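Local coordinates for protein alpha-amylase (Eisenia fetida, PDB 6M4K) that probably cleaves internal (1->4)-alpha-D-glucosidic linkages in polysaccharides such as starch, as a cold-active, calcium-binding glycoside hydrolase of family 13, at residues E33-Y42 / H386-V395; Y11-I19 / N93-D101. All blocks are in the same frame, centred on the assembly; numbering follows the deposited sequence.

Contact 1 (E33-Y42 / H386-V395)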
loop_
_atom_site.group_PDB
_atom_site.type_symbol
_atom_site.label_atom_id
_atom_site.label_comp_id
_atom_site.label_asym_id
_atom_site.label_seq_id
_atom_site.Cartn_x
_atom_site.Cartn_y
_atom_site.Cartn_z
ATOM N N GLU A 33 9.026 -12.593 9.025
ATOM C CA GLU A 33 9.345 -11.883 7.795
ATOM C C GLU A 33 10.182 -10.635 8.046
ATOM O O GLU A 33 10.906 -10.197 7.153
ATOM C CB GLU A 33 8.052 -11.516 7.065
ATOM C CG GLU A 33 8.262 -11.112 5.617
ATOM C CD GLU A 33 8.654 -12.278 4.724
ATOM O OE1 GLU A 33 8.760 -13.429 5.215
ATOM O OE2 GLU A 33 8.840 -12.046 3.513
ATOM N N CYS A 34 10.098 -10.049 9.245
ATOM C CA CYS A 34 10.853 -8.829 9.508
ATOM C C CYS A 34 12.353 -9.025 9.325
ATOM O O CYS A 34 13.037 -8.088 8.911
ATOM C CB CYS A 34 10.488 -8.245 10.877
ATOM S SG CYS A 34 8.911 -7.360 10.780
ATOM N N GLN A 35 12.875 -10.229 9.576
ATOM C CA GLN A 35 14.293 -10.474 9.326
ATOM C C GLN A 35 14.604 -10.365 7.839
ATOM O O GLN A 35 15.577 -9.714 7.439
ATOM C CB GLN A 35 14.714 -11.845 9.858
ATOM C CG GLN A 35 16.209 -12.102 9.721
ATOM C CD GLN A 35 17.037 -11.130 10.540
ATOM O OE1 GLN A 35 17.110 -11.245 11.764
ATOM N NE2 GLN A 35 17.653 -10.160 9.874
ATOM N N TRP A 36 13.792 -11.023 7.003
ATOM C CA TRP A 36 13.971 -10.940 5.558
ATOM C C TRP A 36 13.834 -9.500 5.076
ATOM O O TRP A 36 14.638 -9.020 4.265
ATOM C CB TRP A 36 12.953 -11.858 4.858
ATOM C CG TRP A 36 13.242 -12.028 3.390
ATOM C CD1 TRP A 36 13.920 -13.065 2.798
ATOM C CD2 TRP A 36 12.900 -11.120 2.333
ATOM N NE1 TRP A 36 14.008 -12.855 1.443
ATOM C CE2 TRP A 36 13.394 -11.668 1.128
ATOM C CE3 TRP A 36 12.212 -9.901 2.286
ATOM C CZ2 TRP A 36 13.239 -11.030 -0.110
ATOM C CZ3 TRP A 36 12.057 -9.265 1.063
ATOM C CH2 TRP A 36 12.573 -9.830 -0.122
ATOM N N LEU A 37 12.817 -8.799 5.574
ATOM C CA LEU A 37 12.597 -7.414 5.185
ATOM C C LEU A 37 13.770 -6.526 5.575
ATOM O O LEU A 37 14.193 -5.679 4.786
ATOM C CB LEU A 37 11.309 -6.900 5.813
ATOM C CG LEU A 37 10.049 -7.538 5.235
ATOM C CD1 LEU A 37 8.866 -7.311 6.169
ATOM C CD2 LEU A 37 9.743 -6.976 3.857
ATOM N N ALA A 38 14.296 -6.699 6.792
ATOM C CA ALA A 38 15.465 -5.926 7.205
ATOM C C ALA A 38 16.663 -6.215 6.309
ATOM O O ALA A 38 17.364 -5.294 5.879
ATOM C CB ALA A 38 15.793 -6.221 8.672
ATOM N N ASP A 39 16.902 -7.495 6.005
ATOM C CA ASP A 39 18.033 -7.868 5.157
ATOM C C ASP A 39 17.927 -7.259 3.767
ATOM O O ASP A 39 18.950 -7.055 3.101
ATOM C CB ASP A 39 18.136 -9.393 5.040
ATOM C CG ASP A 39 18.542 -10.064 6.340
ATOM O OD1 ASP A 39 19.009 -9.369 7.265
ATOM O OD2 ASP A 39 18.401 -11.301 6.421
ATOM N N HIS A 40 16.707 -6.981 3.306
ATOM C CA HIS A 40 16.470 -6.389 2.000
ATOM C C HIS A 40 16.147 -4.909 2.086
ATOM O O HIS A 40 15.767 -4.295 1.082
ATOM C CB HIS A 40 15.399 -7.178 1.250
ATOM C CG HIS A 40 15.857 -8.550 0.879
ATOM N ND1 HIS A 40 15.879 -9.590 1.782
ATOM C CD2 HIS A 40 16.385 -9.035 -0.270
ATOM C CE1 HIS A 40 16.370 -10.668 1.195
ATOM N NE2 HIS A 40 16.684 -10.357 -0.050
ATOM N N ASN A 41 16.314 -4.325 3.267
ATOM C CA ASN A 41 16.250 -2.877 3.442
ATOM C C ASN A 41 14.901 -2.283 3.043
ATOM O O ASN A 41 14.819 -1.202 2.457
ATOM C CB ASN A 41 17.452 -2.178 2.818
ATOM C CG ASN A 41 18.700 -2.444 3.612
ATOM O OD1 ASN A 41 18.752 -2.126 4.795
ATOM N ND2 ASN A 41 19.670 -3.101 3.008
ATOM N N TYR A 42 13.836 -2.990 3.408
ATOM C CA TYR A 42 12.513 -2.396 3.479
ATOM C C TYR A 42 12.351 -1.715 4.836
ATOM O O TYR A 42 12.944 -2.136 5.832
ATOM C CB TYR A 42 11.456 -3.490 3.357
ATOM C CG TYR A 42 11.261 -4.064 1.968
ATOM C CD1 TYR A 42 10.344 -3.498 1.096
ATOM C CD2 TYR A 42 11.960 -5.188 1.542
ATOM C CE1 TYR A 42 10.104 -4.039 -0.164
ATOM C CE2 TYR A 42 11.733 -5.737 0.271
ATOM C CZ TYR A 42 10.807 -5.147 -0.564
ATOM O OH TYR A 42 10.544 -5.663 -1.821
ATOM N N HIS A 386 6.773 -8.818 -2.704
ATOM C CA HIS A 386 7.917 -8.122 -2.127
ATOM C C HIS A 386 9.176 -8.977 -2.139
ATOM O O HIS A 386 10.280 -8.433 -2.032
ATOM C CB HIS A 386 7.588 -7.682 -0.699
ATOM C CG HIS A 386 7.420 -8.819 0.249
ATOM N ND1 HIS A 386 6.313 -9.642 0.244
ATOM C CD2 HIS A 386 8.240 -9.288 1.217
ATOM C CE1 HIS A 386 6.457 -10.564 1.178
ATOM N NE2 HIS A 386 7.618 -10.373 1.782
ATOM N N ARG A 387 9.025 -10.299 -2.273
ATOM C CA ARG A 387 10.141 -11.225 -2.419
ATOM C C ARG A 387 10.500 -11.538 -3.868
ATOM O O ARG A 387 11.420 -12.334 -4.099
ATOM C CB ARG A 387 9.858 -12.535 -1.675
ATOM C CG ARG A 387 9.862 -12.457 -0.156
ATOM C CD ARG A 387 10.312 -13.796 0.407
ATOM N NE ARG A 387 10.265 -13.878 1.859
ATOM C CZ ARG A 387 10.927 -14.801 2.549
ATOM N NH1 ARG A 387 11.682 -15.685 1.905
ATOM N NH2 ARG A 387 10.851 -14.838 3.873
ATOM N N TRP A 388 9.809 -10.967 -4.851
ATOM C CA TRP A 388 10.230 -11.148 -6.236
ATOM C C TRP A 388 11.528 -10.392 -6.462
ATOM O O TRP A 388 11.664 -9.240 -6.043
ATOM C CB TRP A 388 9.178 -10.595 -7.192
ATOM C CG TRP A 388 7.840 -11.290 -7.195
ATOM C CD1 TRP A 388 7.418 -12.293 -6.374
ATOM C CD2 TRP A 388 6.750 -11.007 -8.076
ATOM N NE1 TRP A 388 6.121 -12.659 -6.695
ATOM C CE2 TRP A 388 5.695 -11.879 -7.740
ATOM C CE3 TRP A 388 6.569 -10.100 -9.125
ATOM C CZ2 TRP A 388 4.482 -11.875 -8.422
ATOM C CZ3 TRP A 388 5.360 -10.091 -9.795
ATOM C CH2 TRP A 388 4.332 -10.973 -9.439
ATOM N N ARG A 389 12.478 -11.024 -7.159
ATOM C CA ARG A 389 13.769 -10.382 -7.386
ATOM C C ARG A 389 13.607 -9.039 -8.087
ATOM O O ARG A 389 14.315 -8.073 -7.772
ATOM C CB ARG A 389 14.697 -11.298 -8.197
ATOM C CG ARG A 389 16.095 -10.710 -8.448
ATOM C CD ARG A 389 16.888 -11.559 -9.451
ATOM N NE ARG A 389 16.237 -11.462 -10.749
ATOM C CZ ARG A 389 15.451 -12.390 -11.278
ATOM N NH1 ARG A 389 15.245 -13.549 -10.658
ATOM N NH2 ARG A 389 14.871 -12.142 -12.449
ATOM N N GLU A 390 12.698 -8.959 -9.065
ATOM C CA GLU A 390 12.504 -7.708 -9.783
ATOM C C GLU A 390 12.058 -6.600 -8.840
ATOM O O GLU A 390 12.422 -5.432 -9.035
ATOM C CB GLU A 390 11.495 -7.903 -10.915
ATOM C CG GLU A 390 11.907 -8.960 -11.960
ATOM C CD GLU A 390 11.417 -10.374 -11.654
ATOM O OE1 GLU A 390 11.114 -10.707 -10.487
ATOM O OE2 GLU A 390 11.320 -11.175 -12.612
ATOM N N MET A 391 11.307 -6.955 -7.797
ATOM C CA MET A 391 10.878 -5.975 -6.804
ATOM C C MET A 391 11.996 -5.647 -5.824
ATOM O O MET A 391 12.353 -4.485 -5.651
ATOM C CB MET A 391 9.665 -6.489 -6.033
ATOM C CG MET A 391 8.348 -6.102 -6.638
ATOM S SD MET A 391 8.184 -6.683 -8.337
ATOM C CE MET A 391 6.432 -6.433 -8.608
ATOM N N TYR A 392 12.552 -6.658 -5.158
ATOM C CA TYR A 392 13.514 -6.325 -4.111
ATOM C C TYR A 392 14.800 -5.736 -4.670
ATOM O O TYR A 392 15.418 -4.893 -4.013
ATOM C CB TYR A 392 13.736 -7.460 -3.107
ATOM C CG TYR A 392 14.440 -8.712 -3.599
ATOM C CD1 TYR A 392 15.789 -8.707 -3.922
ATOM C CD2 TYR A 392 13.755 -9.915 -3.676
ATOM C CE1 TYR A 392 16.430 -9.865 -4.346
ATOM C CE2 TYR A 392 14.386 -11.081 -4.075
ATOM C CZ TYR A 392 15.712 -11.046 -4.422
ATOM O OH TYR A 392 16.335 -12.215 -4.839
ATOM N N ASN A 393 15.204 -6.115 -5.887
ATOM C CA ASN A 393 16.380 -5.474 -6.463
ATOM C C ASN A 393 16.085 -4.047 -6.905
ATOM O O ASN A 393 16.989 -3.206 -6.914
ATOM C CB ASN A 393 16.961 -6.315 -7.598
ATOM C CG ASN A 393 17.972 -7.326 -7.098
ATOM O OD1 ASN A 393 18.220 -7.422 -5.894
ATOM N ND2 ASN A 393 18.572 -8.079 -8.018
ATOM N N MET A 394 14.832 -3.748 -7.257
ATOM C CA MET A 394 14.469 -2.365 -7.518
ATOM C C MET A 394 14.267 -1.572 -6.233
ATOM O O MET A 394 14.422 -0.346 -6.256
ATOM C CB MET A 394 13.252 -2.262 -8.440
ATOM C CG MET A 394 13.570 -2.581 -9.905
ATOM S SD MET A 394 14.923 -1.608 -10.595
ATOM C CE MET A 394 14.319 0.065 -10.339
ATOM N N VAL A 395 13.952 -2.234 -5.119
ATOM C CA VAL A 395 14.007 -1.551 -3.829
ATOM C C VAL A 395 15.441 -1.172 -3.496
ATOM O O VAL A 395 15.711 -0.049 -3.053
ATOM C CB VAL A 395 13.353 -2.418 -2.744
ATOM C CG1 VAL A 395 13.665 -1.902 -1.329
ATOM C CG2 VAL A 395 11.845 -2.509 -2.990
HETATM O O HOH W 1 16.181 -5.339 -1.415
#
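The indole of W36 is sandwiched: the R387 guanidinium lies flat on one face, planes 10° apart and R387 CZ 3.5 Å from W36 CD1, while the H40 imidazole covers the opposite face. W36 CG stands anti to the backbone N (chi1 -169°), which carries the indole toward R387. At the indole edge, W36 CH2 meets Y392 CD2 at 3.7 Å, an offset edge-to-face approach to the tyrosine. H40 turns its edge to a face of Y392, whose other face rests on the R389 backbone. H386 points its edge at W36, completing an aromatic cluster. H40 is held beside the indole by ND1, which donates to W36 O at 2.8 Å. The E33 carboxylate is gripped side-on by R387: NE reaches OE2 and NH2 reaches OE1, each at 2.9 Å. H386 NE2 adds a bond to E33 OE2 at 2.7 Å, on the anti side, and S344 holds its ND1. Y42 OH makes a weak bond to H386 O at 2.8 Å, and V395 CG1 sits over the Y42 ring. Helices 27-39 and 389-401 follow the first and last strands of the TIM barrel, so this packing closes its outer helical layer; a Schellman motif at N41 ends the first helix. Two donors on OE2 would favour a charged carboxylate, which probably steadies the arginine in its cation-pi stack.

Contact 2 (Y11-I19 / N93-D101)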
loop_
_atom_site.group_PDB
_atom_site.type_symbol
_atom_site.label_atom_id
_atom_site.label_comp_id
_atom_site.label_asym_id
_atom_site.label_seq_id
_atom_site.Cartn_x
_atom_site.Cartn_y
_atom_site.Cartn_z
ATOM N N TYR A 11 9.365 7.422 9.906
ATOM C CA TYR A 11 10.677 7.207 10.497
ATOM C C TYR A 11 11.206 5.862 10.031
ATOM O O TYR A 11 10.561 4.831 10.240
ATOM C CB TYR A 11 10.579 7.220 12.021
ATOM C CG TYR A 11 11.907 7.013 12.692
ATOM C CD1 TYR A 11 12.839 8.042 12.736
ATOM C CD2 TYR A 11 12.240 5.797 13.270
ATOM C CE1 TYR A 11 14.065 7.869 13.334
ATOM C CE2 TYR A 11 13.477 5.617 13.879
ATOM C CZ TYR A 11 14.379 6.665 13.910
ATOM O OH TYR A 11 15.608 6.519 14.511
ATOM N N CYS A 12 12.383 5.866 9.424
ATOM C CA CYS A 12 13.000 4.647 8.933
ATOM C C CYS A 12 14.456 4.599 9.362
ATOM O O CYS A 12 15.093 5.640 9.576
ATOM C CB CYS A 12 12.970 4.589 7.394
ATOM S SG CYS A 12 11.331 4.488 6.669
ATOM N N GLN A 13 14.985 3.387 9.463
ATOM C CA GLN A 13 16.415 3.207 9.645
ATOM C C GLN A 13 17.148 3.716 8.407
ATOM O O GLN A 13 16.577 3.773 7.315
ATOM C CB GLN A 13 16.730 1.724 9.838
ATOM C CG GLN A 13 16.246 1.153 11.149
ATOM C CD GLN A 13 17.033 1.675 12.334
ATOM O OE1 GLN A 13 16.456 2.114 13.328
ATOM N NE2 GLN A 13 18.355 1.629 12.236
ATOM N N PRO A 14 18.417 4.098 8.553
ATOM C CA PRO A 14 19.187 4.531 7.386
ATOM C C PRO A 14 19.162 3.470 6.293
ATOM O O PRO A 14 19.258 2.274 6.562
ATOM C CB PRO A 14 20.603 4.714 7.949
ATOM C CG PRO A 14 20.385 5.040 9.394
ATOM C CD PRO A 14 19.185 4.227 9.808
ATOM N N GLY A 15 19.006 3.921 5.057
ATOM C CA GLY A 15 19.031 3.029 3.915
ATOM C C GLY A 15 17.747 2.273 3.661
ATOM O O GLY A 15 17.736 1.382 2.802
ATOM N N ARG A 16 16.668 2.592 4.376
ATOM C CA ARG A 16 15.383 1.928 4.197
ATOM C C ARG A 16 14.297 2.972 3.987
ATOM O O ARG A 16 14.344 4.065 4.560
ATOM C CB ARG A 16 15.035 1.074 5.419
ATOM C CG ARG A 16 16.135 0.111 5.762
ATOM C CD ARG A 16 15.791 -0.784 6.922
ATOM N NE ARG A 16 16.922 -1.647 7.249
ATOM C CZ ARG A 16 17.018 -2.400 8.340
ATOM N NH1 ARG A 16 16.035 -2.414 9.236
ATOM N NH2 ARG A 16 18.098 -3.149 8.533
ATOM N N ASP A 17 13.294 2.622 3.177
ATOM C CA ASP A 17 12.262 3.590 2.821
ATOM C C ASP A 17 10.931 2.943 2.426
ATOM O O ASP A 17 9.863 3.421 2.813
ATOM C CB ASP A 17 12.802 4.472 1.680
ATOM C CG ASP A 17 11.934 5.673 1.396
ATOM O OD1 ASP A 17 11.568 6.401 2.350
ATOM O OD2 ASP A 17 11.625 5.915 0.211
ATOM N N VAL A 18 10.972 1.877 1.630
ATOM C CA VAL A 18 9.768 1.309 1.020
ATOM C C VAL A 18 9.033 0.461 2.047
ATOM O O VAL A 18 9.651 -0.237 2.851
ATOM C CB VAL A 18 10.180 0.484 -0.215
ATOM C CG1 VAL A 18 8.984 -0.253 -0.807
ATOM C CG2 VAL A 18 10.818 1.376 -1.258
ATOM N N ILE A 19 7.708 0.511 2.026
ATOM C CA ILE A 19 6.917 -0.318 2.930
ATOM C C ILE A 19 6.119 -1.356 2.135
ATOM O O ILE A 19 5.968 -1.261 0.912
ATOM C CB ILE A 19 6.031 0.526 3.860
ATOM C CG1 ILE A 19 4.997 1.287 3.048
ATOM C CG2 ILE A 19 6.914 1.502 4.674
ATOM C CD1 ILE A 19 3.931 1.953 3.907
ATOM N N ASN A 93 12.794 -4.132 16.913
ATOM C CA ASN A 93 14.193 -4.398 17.242
ATOM C C ASN A 93 15.041 -4.613 16.001
ATOM O O ASN A 93 16.252 -4.370 16.034
ATOM C CB ASN A 93 14.317 -5.594 18.186
ATOM C CG ASN A 93 13.882 -5.272 19.600
ATOM O OD1 ASN A 93 13.823 -4.105 19.981
ATOM N ND2 ASN A 93 13.579 -6.300 20.382
ATOM N N LEU A 94 14.437 -5.084 14.910
ATOM C CA LEU A 94 15.132 -5.243 13.636
ATOM C C LEU A 94 15.102 -3.994 12.772
ATOM O O LEU A 94 15.667 -4.008 11.674
ATOM C CB LEU A 94 14.521 -6.402 12.846
ATOM C CG LEU A 94 14.873 -7.782 13.388
ATOM C CD1 LEU A 94 13.917 -8.818 12.826
ATOM C CD2 LEU A 94 16.301 -8.120 13.009
ATOM N N GLY A 95 14.448 -2.928 13.222
ATOM C CA GLY A 95 14.360 -1.724 12.428
ATOM C C GLY A 95 13.382 -1.803 11.276
ATOM O O GLY A 95 13.585 -1.136 10.250
ATOM N N VAL A 96 12.333 -2.612 11.413
ATOM C CA VAL A 96 11.262 -2.726 10.425
ATOM C C VAL A 96 9.974 -2.414 11.175
ATOM O O VAL A 96 9.592 -3.152 12.092
ATOM C CB VAL A 96 11.217 -4.121 9.790
ATOM C CG1 VAL A 96 10.057 -4.213 8.811
ATOM C CG2 VAL A 96 12.533 -4.417 9.077
ATOM N N TYR A 97 9.324 -1.313 10.824
ATOM C CA TYR A 97 8.255 -0.774 11.656
ATOM C C TYR A 97 6.871 -1.232 11.197
ATOM O O TYR A 97 6.703 -1.805 10.118
ATOM C CB TYR A 97 8.393 0.747 11.758
ATOM C CG TYR A 97 9.762 1.092 12.311
ATOM C CD1 TYR A 97 10.199 0.541 13.513
ATOM C CD2 TYR A 97 10.645 1.886 11.600
ATOM C CE1 TYR A 97 11.459 0.805 14.015
ATOM C CE2 TYR A 97 11.918 2.170 12.106
ATOM C CZ TYR A 97 12.301 1.620 13.310
ATOM O OH TYR A 97 13.565 1.895 13.795
ATOM N N ILE A 98 5.873 -0.981 12.044
ATOM C CA ILE A 98 4.527 -1.531 11.892
ATOM C C ILE A 98 3.533 -0.386 11.764
ATOM O O ILE A 98 3.445 0.475 12.653
ATOM C CB ILE A 98 4.153 -2.436 13.077
ATOM C CG1 ILE A 98 5.129 -3.606 13.201
ATOM C CG2 ILE A 98 2.708 -2.939 12.946
ATOM C CD1 ILE A 98 5.124 -4.577 12.015
ATOM N N TYR A 99 2.751 -0.402 10.684
ATOM C CA TYR A 99 1.658 0.538 10.477
ATOM C C TYR A 99 0.350 -0.234 10.517
ATOM O O TYR A 99 0.165 -1.193 9.754
ATOM C CB TYR A 99 1.821 1.270 9.143
ATOM C CG TYR A 99 3.221 1.800 8.992
ATOM C CD1 TYR A 99 3.678 2.846 9.781
ATOM C CD2 TYR A 99 4.126 1.185 8.139
ATOM C CE1 TYR A 99 4.984 3.307 9.675
ATOM C CE2 TYR A 99 5.434 1.633 8.029
ATOM C CZ TYR A 99 5.852 2.693 8.802
ATOM O OH TYR A 99 7.153 3.136 8.692
ATOM N N VAL A 100 -0.538 0.163 11.400
ATOM C CA VAL A 100 -1.794 -0.537 11.606
ATOM C C VAL A 100 -2.856 0.013 10.666
ATOM O O VAL A 100 -3.047 1.224 10.565
ATOM C CB VAL A 100 -2.226 -0.419 13.075
ATOM C CG1 VAL A 100 -3.715 -0.709 13.236
ATOM C CG2 VAL A 100 -1.392 -1.366 13.932
ATOM N N ASP A 101 -3.577 -0.888 9.999
ATOM C CA ASP A 101 -4.771 -0.541 9.234
ATOM C C ASP A 101 -5.882 -0.230 10.238
ATOM O O ASP A 101 -6.459 -1.130 10.863
ATOM C CB ASP A 101 -5.111 -1.728 8.338
ATOM C CG ASP A 101 -6.080 -1.406 7.227
ATOM O OD1 ASP A 101 -6.897 -0.484 7.361
ATOM O OD2 ASP A 101 -6.042 -2.143 6.204
HETATM O O HOH W 2 7.895 4.997 10.401
HETATM O O HOH W 3 13.266 1.202 8.860
HETATM O O HOH W 4 18.205 -4.777 10.961
#
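R16 reaches with an extended chain to the two backbone carbonyls at the end of helix 81-93. Its NH1 donates to L94 O at 2.9 Å, along a lone pair in the carbonyl plane and with an N-H...O angle of 162°. The same nitrogen makes a weak, more bent bond to G95 O, also 2.9 Å away, while NE is taken by N41. G95, at a positive phi of 76°, closes the helix in a Schellman motif, and this turn brings both carbonyls to the edge of the guanidinium.

Water carries further polar links. One molecule joins R16 NH2 to L94 O; another accepts from Q13 N and donates to G95 O at 2.7 Å. A third accepts from Y11 N and lies 2.6 Å from Y99 OH.

The stretch 11-19 leads into strand 19-22, the first of the TIM barrel, and 97-102 is the third. I98 and V100 of this third strand, like V96 just before it, face the surrounding helices, whereas Y97 and Y99 are turned to the other side of the sheet, the barrel interior. Strand 44-47 runs between the two, and the disulfide C12-C43 ties the incoming segment to the residue just before it.

Apolar contacts follow that division. I19 CG2 meets Y99 CE2 at 3.7 Å across the barrel interior, the two side chains running at about a right angle. CG2 reaches it because it stands anti to the carbonyl carbon, with CG1 taking the position between N and C. At the N-terminal end of strand 97-102, the Y11 and Y97 rings lie obliquely at 36°, Y11 CD2 3.8 Å from Y97 CE2, and the ring of F225 meets Y97 from outside the two segments.

A polar atom also touches the Y97 ring: Y11 O lies 3.2 Å from Y97 CD2.

How the contacts relate
The two contacts lie about 12 Å apart, centre to centre, and meet at the end of helix 27-39. There N41 OD1 of contact 1 is 3.1 Å from R16 NE of contact 2, a probable hydrogen bond, so this arginine joins the end of that helix to the end of helix 81-93. R16 CD also packs against Y42 O at 3.3 Å, and Q35 OE1 against L94 CD2 at 3.5 Å. In sequence the segments alternate: 11-19, 33-42, 93-101, 386-395. Contact 1 joins the first and last helices outside the barrel, whereas contact 2 ties its entrance segment to the third strand. Both lie away from the calcium site of N105, R161, D170 and H204.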